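Aureochrome1 (Vaucheria frigida, PDB 3UE6) senses blue light through a flavin mononucleotide held in its LOV domain, a flavin-binding member of the PAS fold. Local coordinates at residues S36-K39 / A40-A44; S74-Q77 / I78-R81; R94-D97 / K98-A102; E151-A154 / K155-N159. All coordinates share one frame; numbering follows the deposited sequence.

Contact 1: residues S36-K39 / A40-A44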
# COMPACT_ATOMS: atom_id res chain seq x y z
N SER A 36 -5.67 3.73 -6.07
CA SER A 36 -5.15 4.80 -5.23
C SER A 36 -3.94 4.34 -4.41
O SER A 36 -2.99 5.09 -4.21
CB SER A 36 -6.25 5.31 -4.30
OG SER A 36 -5.71 6.10 -3.26
N LEU A 37 -4.00 3.10 -3.94
CA LEU A 37 -2.95 2.53 -3.12
C LEU A 37 -1.71 2.19 -3.95
O LEU A 37 -0.58 2.51 -3.57
CB LEU A 37 -3.46 1.28 -2.42
CG LEU A 37 -2.42 0.41 -1.72
CD1 LEU A 37 -1.75 1.17 -0.58
CD2 LEU A 37 -3.08 -0.86 -1.21
N VAL A 38 -1.93 1.53 -5.08
CA VAL A 38 -0.86 1.08 -5.95
C VAL A 38 -0.19 2.25 -6.67
O VAL A 38 1.03 2.30 -6.79
CB VAL A 38 -1.39 0.08 -7.00
CG1 VAL A 38 -0.28 -0.37 -7.93
CG2 VAL A 38 -2.05 -1.12 -6.30
N LYS A 39 -1.00 3.19 -7.14
CA LYS A 39 -0.49 4.38 -7.80
C LYS A 39 0.41 5.17 -6.84
O LYS A 39 1.44 5.71 -7.23
CB LYS A 39 -1.65 5.26 -8.29
CG LYS A 39 -1.38 5.98 -9.61
CD LYS A 39 -0.59 7.26 -9.40
CE LYS A 39 0.55 7.39 -10.40
NZ LYS A 39 0.09 7.17 -11.81
N ALA A 40 0.01 5.21 -5.57
CA ALA A 40 0.77 5.92 -4.55
C ALA A 40 2.10 5.24 -4.28
O ALA A 40 3.14 5.89 -4.17
CB ALA A 40 -0.04 6.02 -3.27
N LEU A 41 2.07 3.92 -4.15
CA LEU A 41 3.24 3.15 -3.76
C LEU A 41 4.29 3.07 -4.87
O LEU A 41 5.45 2.76 -4.62
CB LEU A 41 2.84 1.75 -3.31
CG LEU A 41 1.95 1.65 -2.06
CD1 LEU A 41 1.51 0.22 -1.83
CD2 LEU A 41 2.66 2.21 -0.84
N GLN A 42 3.87 3.35 -6.10
CA GLN A 42 4.77 3.29 -7.24
C GLN A 42 5.41 4.64 -7.55
O GLN A 42 6.46 4.70 -8.18
CB GLN A 42 4.05 2.74 -8.47
CG GLN A 42 3.70 1.27 -8.36
CD GLN A 42 2.98 0.75 -9.59
OE1 GLN A 42 2.03 1.38 -10.07
NE2 GLN A 42 3.42 -0.39 -10.09
N MET A 43 4.76 5.72 -7.13
CA MET A 43 5.37 7.04 -7.19
C MET A 43 6.29 7.17 -5.98
O MET A 43 7.22 7.98 -5.97
CB MET A 43 4.32 8.15 -7.19
CG MET A 43 3.41 8.16 -5.97
SD MET A 43 3.60 9.62 -4.93
CE MET A 43 2.77 10.85 -5.93
N ALA A 44 6.02 6.37 -4.96
CA ALA A 44 6.90 6.24 -3.82
C ALA A 44 8.05 5.34 -4.22
O ALA A 44 7.84 4.19 -4.61
CB ALA A 44 6.15 5.65 -2.64
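Leu37 and Leu41 stand one turn apart on helix 36-43, an amphipathic helix laid on the antiparallel sheet of the LOV domain, and their side chains meet at an angle along its apolar side. Leu37 CD1 comes 3.6 Å from Leu41 CD1, one methyl branch against the other. The trans chi1 of Leu37 (169°) sends its branch beside the carbonyl and on toward the later turn; branched apolar chains suit a ridge that must pack on other hydrophobic surfaces. Beneath it, Leu41 N donates to Leu37 O over 3.1 Å, and Ala40 N reaches Ser36 O at 3.3 Å. Ala40, buried, sets its CB against that same Ser36 O, where a small side chain fits.

On the next ridge Val38 and Gln42 run alongside one another in the same direction. The extended Gln42 chain brings OE1 to 3.6 Å from Val38 CG1, while NE2 makes a weak hydrogen bond to Asp108 of the second subunit. Leu37 and Leu41 both rest on Val143 of strand 139-145, and Leu41 also packs on Leu132 of the second subunit. Such a pattern is typical of an amphipathic helix that lines a PAS sheet and shares in a subunit interface.

Contact 2: residues S74-Q77 / I78-R81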
# COMPACT_ATOMS: atom_id res chain seq x y z
N SER A 74 15.16 2.68 13.16
CA SER A 74 14.99 1.26 12.91
C SER A 74 13.51 0.93 12.97
O SER A 74 12.72 1.66 13.59
CB SER A 74 15.77 0.42 13.92
OG SER A 74 14.97 0.07 15.04
N LEU A 75 13.11 -0.17 12.34
CA LEU A 75 11.70 -0.50 12.18
C LEU A 75 10.89 -0.70 13.46
O LEU A 75 9.74 -0.25 13.55
CB LEU A 75 11.55 -1.74 11.28
CG LEU A 75 10.22 -2.49 11.38
CD1 LEU A 75 9.12 -1.74 10.63
CD2 LEU A 75 10.36 -3.91 10.85
N ASP A 76 11.47 -1.36 14.46
CA ASP A 76 10.74 -1.63 15.69
C ASP A 76 10.34 -0.33 16.39
O ASP A 76 9.21 -0.19 16.85
CB ASP A 76 11.58 -2.50 16.63
CG ASP A 76 11.90 -3.86 16.03
OD1 ASP A 76 11.13 -4.33 15.17
OD2 ASP A 76 12.93 -4.45 16.43
N GLN A 77 11.27 0.62 16.44
CA GLN A 77 11.00 1.90 17.07
C GLN A 77 9.88 2.62 16.33
O GLN A 77 9.01 3.24 16.93
CB GLN A 77 12.26 2.77 17.09
CG GLN A 77 13.44 2.16 16.35
CD GLN A 77 14.72 2.95 16.54
OE1 GLN A 77 14.87 4.05 16.00
NE2 GLN A 77 15.65 2.40 17.31
N ILE A 78 9.92 2.52 15.00
CA ILE A 78 8.92 3.14 14.14
C ILE A 78 7.53 2.56 14.37
O ILE A 78 6.54 3.29 14.35
CB ILE A 78 9.29 2.98 12.66
CG1 ILE A 78 10.30 4.05 12.24
CG2 ILE A 78 8.04 3.06 11.79
CD1 ILE A 78 10.61 4.06 10.76
N LEU A 79 7.45 1.25 14.59
CA LEU A 79 6.16 0.58 14.74
C LEU A 79 5.35 1.04 15.95
O LEU A 79 5.90 1.26 17.03
CB LEU A 79 6.35 -0.94 14.79
CG LEU A 79 6.75 -1.61 13.47
CD1 LEU A 79 7.27 -3.02 13.73
CD2 LEU A 79 5.58 -1.64 12.51
N GLY A 80 4.04 1.18 15.76
CA GLY A 80 3.13 1.56 16.82
C GLY A 80 3.19 3.03 17.20
O GLY A 80 2.59 3.44 18.19
N ARG A 81 3.91 3.82 16.41
CA ARG A 81 4.03 5.25 16.65
C ARG A 81 3.40 6.08 15.53
O ARG A 81 3.44 5.70 14.36
CB ARG A 81 5.51 5.65 16.81
CG ARG A 81 6.22 5.03 18.01
CD ARG A 81 7.67 5.50 18.09
NE ARG A 81 7.77 6.93 18.37
CZ ARG A 81 8.90 7.63 18.30
NH1 ARG A 81 10.03 7.04 17.95
NH2 ARG A 81 8.90 8.93 18.59
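The backbone N of Leu79 faces two carbonyl groups of the turn before it: it donates to Leu75 O over 2.9 Å, and makes a weak second bond to Asp76 O at 3.2 Å. This forked grip ends the short helix 75-78, since Leu79 is where the backbone leaves helical angles and enters a type II turn from Ile78 to Arg81. Gly80 occupies the turn position with positive phi (75°), which a residue without a side chain adopts most easily.

Above the bond the two leucines meet obliquely. Leu75 CD1 lies 3.7 Å from Leu79 CG, and Leu75 CG is 3.8 Å from Leu79 CD1, so the CD1 side of Leu75 lies against the Leu79 branch point. Leu79 CG sits beside its own backbone N (chi1 -71°), which turns the isobutyl group back over the helix end toward Leu75. A serine in place of Leu79 would probably lose this apolar contact, leaving Leu75 CD1 without its apolar neighbour at the turn.

Ile78, the buried member, is beta-branched and packs on Leu68 and Phe67 of helix 65-71 and on Ile60 of strand 60-63. The chemistry thus implies a division of labour: at the C-terminal end of a very short helix the backbone amide of Leu79 finds its acceptors locally, while hydrophobic side chains fasten the helix to the fold.

Contact 3: residues R94-D97 / K98-A102. With FMN (flavin mononucleotide), chain G.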
# COMPACT_ATOMS: atom_id res chain seq x y z
N ARG A 94 1.83 25.54 10.41
CA ARG A 94 0.82 25.84 9.40
C ARG A 94 0.70 24.69 8.41
O ARG A 94 -0.39 24.38 7.94
CB ARG A 94 1.19 27.14 8.68
CG ARG A 94 0.06 27.76 7.88
CD ARG A 94 0.45 29.14 7.34
NE ARG A 94 -0.14 30.23 8.13
CZ ARG A 94 -0.00 31.52 7.83
NH1 ARG A 94 0.70 31.89 6.77
NH2 ARG A 94 -0.57 32.44 8.60
N ALA A 95 1.83 24.07 8.09
CA ALA A 95 1.85 22.95 7.16
C ALA A 95 1.38 21.68 7.83
O ALA A 95 0.73 20.84 7.21
CB ALA A 95 3.24 22.77 6.58
N VAL A 96 1.71 21.52 9.11
CA VAL A 96 1.16 20.43 9.90
C VAL A 96 -0.35 20.58 10.01
O VAL A 96 -1.08 19.60 9.94
CB VAL A 96 1.76 20.38 11.32
CG1 VAL A 96 1.08 19.30 12.15
CG2 VAL A 96 3.26 20.13 11.26
N ASP A 97 -0.82 21.82 10.17
CA ASP A 97 -2.25 22.10 10.17
C ASP A 97 -2.91 21.53 8.91
O ASP A 97 -3.95 20.87 8.99
CB ASP A 97 -2.52 23.61 10.24
CG ASP A 97 -2.07 24.23 11.55
OD1 ASP A 97 -2.06 23.54 12.58
OD2 ASP A 97 -1.72 25.43 11.54
N LYS A 98 -2.30 21.79 7.76
CA LYS A 98 -2.88 21.33 6.50
C LYS A 98 -3.01 19.81 6.48
O LYS A 98 -4.02 19.27 6.03
CB LYS A 98 -2.07 21.82 5.29
CG LYS A 98 -2.67 21.43 3.94
CD LYS A 98 -1.65 21.56 2.82
CE LYS A 98 -2.23 21.16 1.46
NZ LYS A 98 -3.29 22.11 1.02
N ILE A 99 -1.99 19.12 6.97
CA ILE A 99 -2.01 17.66 7.02
C ILE A 99 -3.06 17.11 7.99
O ILE A 99 -3.79 16.18 7.66
CB ILE A 99 -0.64 17.07 7.38
CG1 ILE A 99 0.40 17.46 6.31
CG2 ILE A 99 -0.74 15.56 7.50
CD1 ILE A 99 1.82 17.08 6.67
N ARG A 100 -3.12 17.66 9.20
CA ARG A 100 -4.13 17.24 10.16
C ARG A 100 -5.51 17.42 9.54
O ARG A 100 -6.31 16.48 9.51
CB ARG A 100 -4.01 18.06 11.45
CG ARG A 100 -4.96 17.64 12.55
CD ARG A 100 -4.54 18.22 13.89
NE ARG A 100 -4.40 19.68 13.84
CZ ARG A 100 -3.24 20.33 13.84
NH1 ARG A 100 -2.09 19.67 13.92
NH2 ARG A 100 -3.24 21.65 13.79
N ASN A 101 -5.78 18.61 9.03
CA ASN A 101 -7.07 18.94 8.46
C ASN A 101 -7.47 18.02 7.30
O ASN A 101 -8.61 17.54 7.24
CB ASN A 101 -7.10 20.41 8.04
CG ASN A 101 -8.09 20.68 6.94
OD1 ASN A 101 -9.28 20.90 7.19
ND2 ASN A 101 -7.62 20.66 5.70
N ALA A 102 -6.54 17.78 6.39
CA ALA A 102 -6.77 16.88 5.27
C ALA A 102 -7.17 15.50 5.76
O ALA A 102 -8.07 14.86 5.21
CB ALA A 102 -5.50 16.78 4.41
N1 FMN G . 3.89 14.07 9.16
C2 FMN G . 5.18 14.49 8.89
O2 FMN G . 5.60 15.54 9.38
N3 FMN G . 6.00 13.73 8.08
C4 FMN G . 5.53 12.55 7.54
O4 FMN G . 6.26 11.87 6.82
C4A FMN G . 4.24 12.12 7.81
N5 FMN G . 3.76 10.94 7.27
C5A FMN G . 2.47 10.53 7.54
C6 FMN G . 1.99 9.35 6.99
C7 FMN G . 0.70 8.92 7.25
C7M FMN G . 0.19 7.63 6.66
C8 FMN G . -0.13 9.69 8.07
C8M FMN G . -1.52 9.22 8.35
C9 FMN G . 0.35 10.88 8.61
C9A FMN G . 1.65 11.30 8.35
N10 FMN G . 2.14 12.48 8.90
C10 FMN G . 3.42 12.89 8.62
C1' FMN G . 1.29 13.36 9.76
C2' FMN G . 1.31 13.00 11.24
O2' FMN G . 1.23 11.61 11.41
C3' FMN G . 0.12 13.69 11.91
O3' FMN G . -1.09 13.25 11.34
C4' FMN G . 0.25 15.20 11.76
O4' FMN G . 1.41 15.63 12.43
C5' FMN G . -0.95 15.96 12.33
O5' FMN G . -1.40 15.35 13.52
P FMN G . -1.07 15.97 14.97
O1P FMN G . 0.43 15.93 15.16
O2P FMN G . -1.74 15.15 16.04
O3P FMN G . -1.55 17.40 15.07
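Arg100 links its own helix, 93-105, to the phosphate of FMN. Arg100 CB lies 3.6 Å from Val96 O, the carbonyl that accepts the Arg100 backbone N at 2.9 Å. A trans chi1 (-176°) runs the chain out beside the helix, and Arg100 CD passes 3.3 Å from FMN O3P. A bend at chi3 (55°) then folds the group back above the preceding turn, NE and CZ skirting the same oxygen, so that one guanidinium face covers Asp97 CA and Val96 O. At the tip the two nitrogens divide their work. Arg100 NH1 donates to FMN O3P, near the guanidinium plane, over 2.6 Å, and also touches Val96 CG1. Arg100 NH2 forms a salt bridge with Asp97 OD1 (2.5 Å) whose hydrogen-bond geometry is weak, the carboxylate plane being turned 76° from the guanidinium. Asp97 thus serves as a second-shell residue, likely to steady a cation that suits an anionic phosphate. Ile99 CG2 meets FMN C1' at 3.8 Å, an apolar wall for the ribityl chain.

Ile99 also reaches Val111 of strand 109-116, together with Ala95 and the Lys98 chain; Ala102 packs on Thr109, and Lys98 forms a salt bridge to Glu164 near the C-terminal helix 151-161.

Contact 4: residues E151-A154 / K155-N159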
# COMPACT_ATOMS: atom_id res chain seq x y z
N GLU A 151 16.57 22.26 -2.00
CA GLU A 151 16.25 23.56 -1.43
C GLU A 151 15.42 24.35 -2.43
O GLU A 151 14.45 25.02 -2.07
CB GLU A 151 17.55 24.32 -1.11
CG GLU A 151 17.44 25.35 0.00
CD GLU A 151 17.61 24.74 1.38
OE1 GLU A 151 17.83 23.51 1.46
OE2 GLU A 151 17.52 25.48 2.38
N ASP A 152 15.80 24.25 -3.70
CA ASP A 152 15.17 25.02 -4.77
C ASP A 152 13.74 24.58 -5.05
O ASP A 152 12.85 25.41 -5.19
CB ASP A 152 16.01 24.91 -6.05
CG ASP A 152 17.47 25.18 -5.80
OD1 ASP A 152 18.26 24.21 -5.76
OD2 ASP A 152 17.84 26.36 -5.64
N TYR A 153 13.53 23.27 -5.14
CA TYR A 153 12.20 22.73 -5.36
C TYR A 153 11.31 23.07 -4.16
O TYR A 153 10.13 23.41 -4.33
CB TYR A 153 12.27 21.21 -5.57
CG TYR A 153 11.01 20.59 -6.13
CD1 TYR A 153 10.08 21.35 -6.85
CD2 TYR A 153 10.73 19.24 -5.93
CE1 TYR A 153 8.93 20.77 -7.36
CE2 TYR A 153 9.58 18.66 -6.44
CZ TYR A 153 8.69 19.43 -7.15
OH TYR A 153 7.54 18.84 -7.64
N ALA A 154 11.87 22.98 -2.96
CA ALA A 154 11.13 23.27 -1.73
C ALA A 154 10.66 24.72 -1.66
O ALA A 154 9.53 24.99 -1.23
CB ALA A 154 11.96 22.92 -0.51
N LYS A 155 11.52 25.65 -2.06
CA LYS A 155 11.13 27.06 -2.09
C LYS A 155 9.91 27.24 -2.99
O LYS A 155 8.95 27.93 -2.64
CB LYS A 155 12.29 27.94 -2.58
CG LYS A 155 13.53 27.94 -1.69
CD LYS A 155 14.59 28.89 -2.24
CE LYS A 155 15.83 28.97 -1.37
NZ LYS A 155 16.87 29.87 -1.95
N LEU A 156 9.95 26.61 -4.15
CA LEU A 156 8.85 26.65 -5.10
C LEU A 156 7.58 26.06 -4.47
O LEU A 156 6.51 26.67 -4.52
CB LEU A 156 9.22 25.88 -6.36
CG LEU A 156 8.40 26.17 -7.62
CD1 LEU A 156 8.81 27.50 -8.22
CD2 LEU A 156 8.58 25.05 -8.63
N LEU A 157 7.72 24.87 -3.90
CA LEU A 157 6.58 24.16 -3.32
C LEU A 157 5.93 24.92 -2.17
O LEU A 157 4.71 24.93 -2.04
CB LEU A 157 7.00 22.77 -2.85
CG LEU A 157 7.40 21.79 -3.95
CD1 LEU A 157 7.92 20.50 -3.36
CD2 LEU A 157 6.20 21.53 -4.86
N VAL A 158 6.75 25.56 -1.35
CA VAL A 158 6.26 26.27 -0.18
C VAL A 158 5.55 27.56 -0.56
O VAL A 158 4.54 27.93 0.04
CB VAL A 158 7.37 26.57 0.84
CG1 VAL A 158 6.91 27.61 1.85
CG2 VAL A 158 7.81 25.29 1.54
N ASN A 159 6.09 28.25 -1.56
CA ASN A 159 5.46 29.47 -2.05
C ASN A 159 4.09 29.21 -2.67
O ASN A 159 3.22 30.08 -2.65
CB ASN A 159 6.37 30.20 -3.04
CG ASN A 159 7.52 30.92 -2.35
OD1 ASN A 159 8.61 31.03 -2.90
ND2 ASN A 159 7.27 31.41 -1.14
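Residues 151-159 form regular helix, with Leu157 N donating to Tyr153 O over 2.9 Å in the carbonyl plane and Val158 N to Ala154 O over 2.8 Å. Directly above the first of these bonds Tyr153 and Leu157 make a CH-pi contact: Leu157 CD1 stands 3.8 Å from the Tyr153 ring centroid, only 5° off the ring normal, so one methyl sits squarely over the face. The other Leu157 branch, CD2, lies 3.8 Å from Tyr153 CE1. Swung away from its backbone N (chi1 -166°), the ring extends along the helix over the next turn. Leu156 CD2 approaches the edge instead, 4.4 Å from Tyr153 CD1.

Were Leu157 replaced by an alanine, that ring face would probably lose its methyl cover and the phenol be freer to turn. Leu157 also reaches Leu126 and Cys112 on the sheet, where a branched apolar chain fits, and Ala154, with only a methyl, packs on Trp124 and Cys112, consistent with a close approach of helix to sheet. The chemistry is therefore apolar packing of Ala154, Leu157 and Val158 on the sheet, with the CH-pi contact to the exposed Tyr153 beside it; Asp152 and Glu151 stand near the Lys155 ammonium without touching it (Asp152 OD2 is 5.2 Å from Lys155 NZ), so any attraction is probably weak.

In the fold
From the N terminus the four contacts follow in series; each joins neighbouring turns of a single helix or its end, so none closes a long loop, and none nests in or crosses another. Contact 1 lays helix 36-43 on strands 122-133 and 139-145 and against the second subunit. Contact 2 ends helix 75-78 beside strand 60-63. Contact 3 carries helix 93-105 past the flavin on to strand 109-116, across the chain's centre from contact 1. Contact 4 sets helix 151-161 on strands 109-116 and 122-133. Strand 109-116 thus links contacts 3 and 4, through Val111 and Cys112, and strand 122-133 links contacts 1 and 4, whose nearest atoms lie about 9 Å apart.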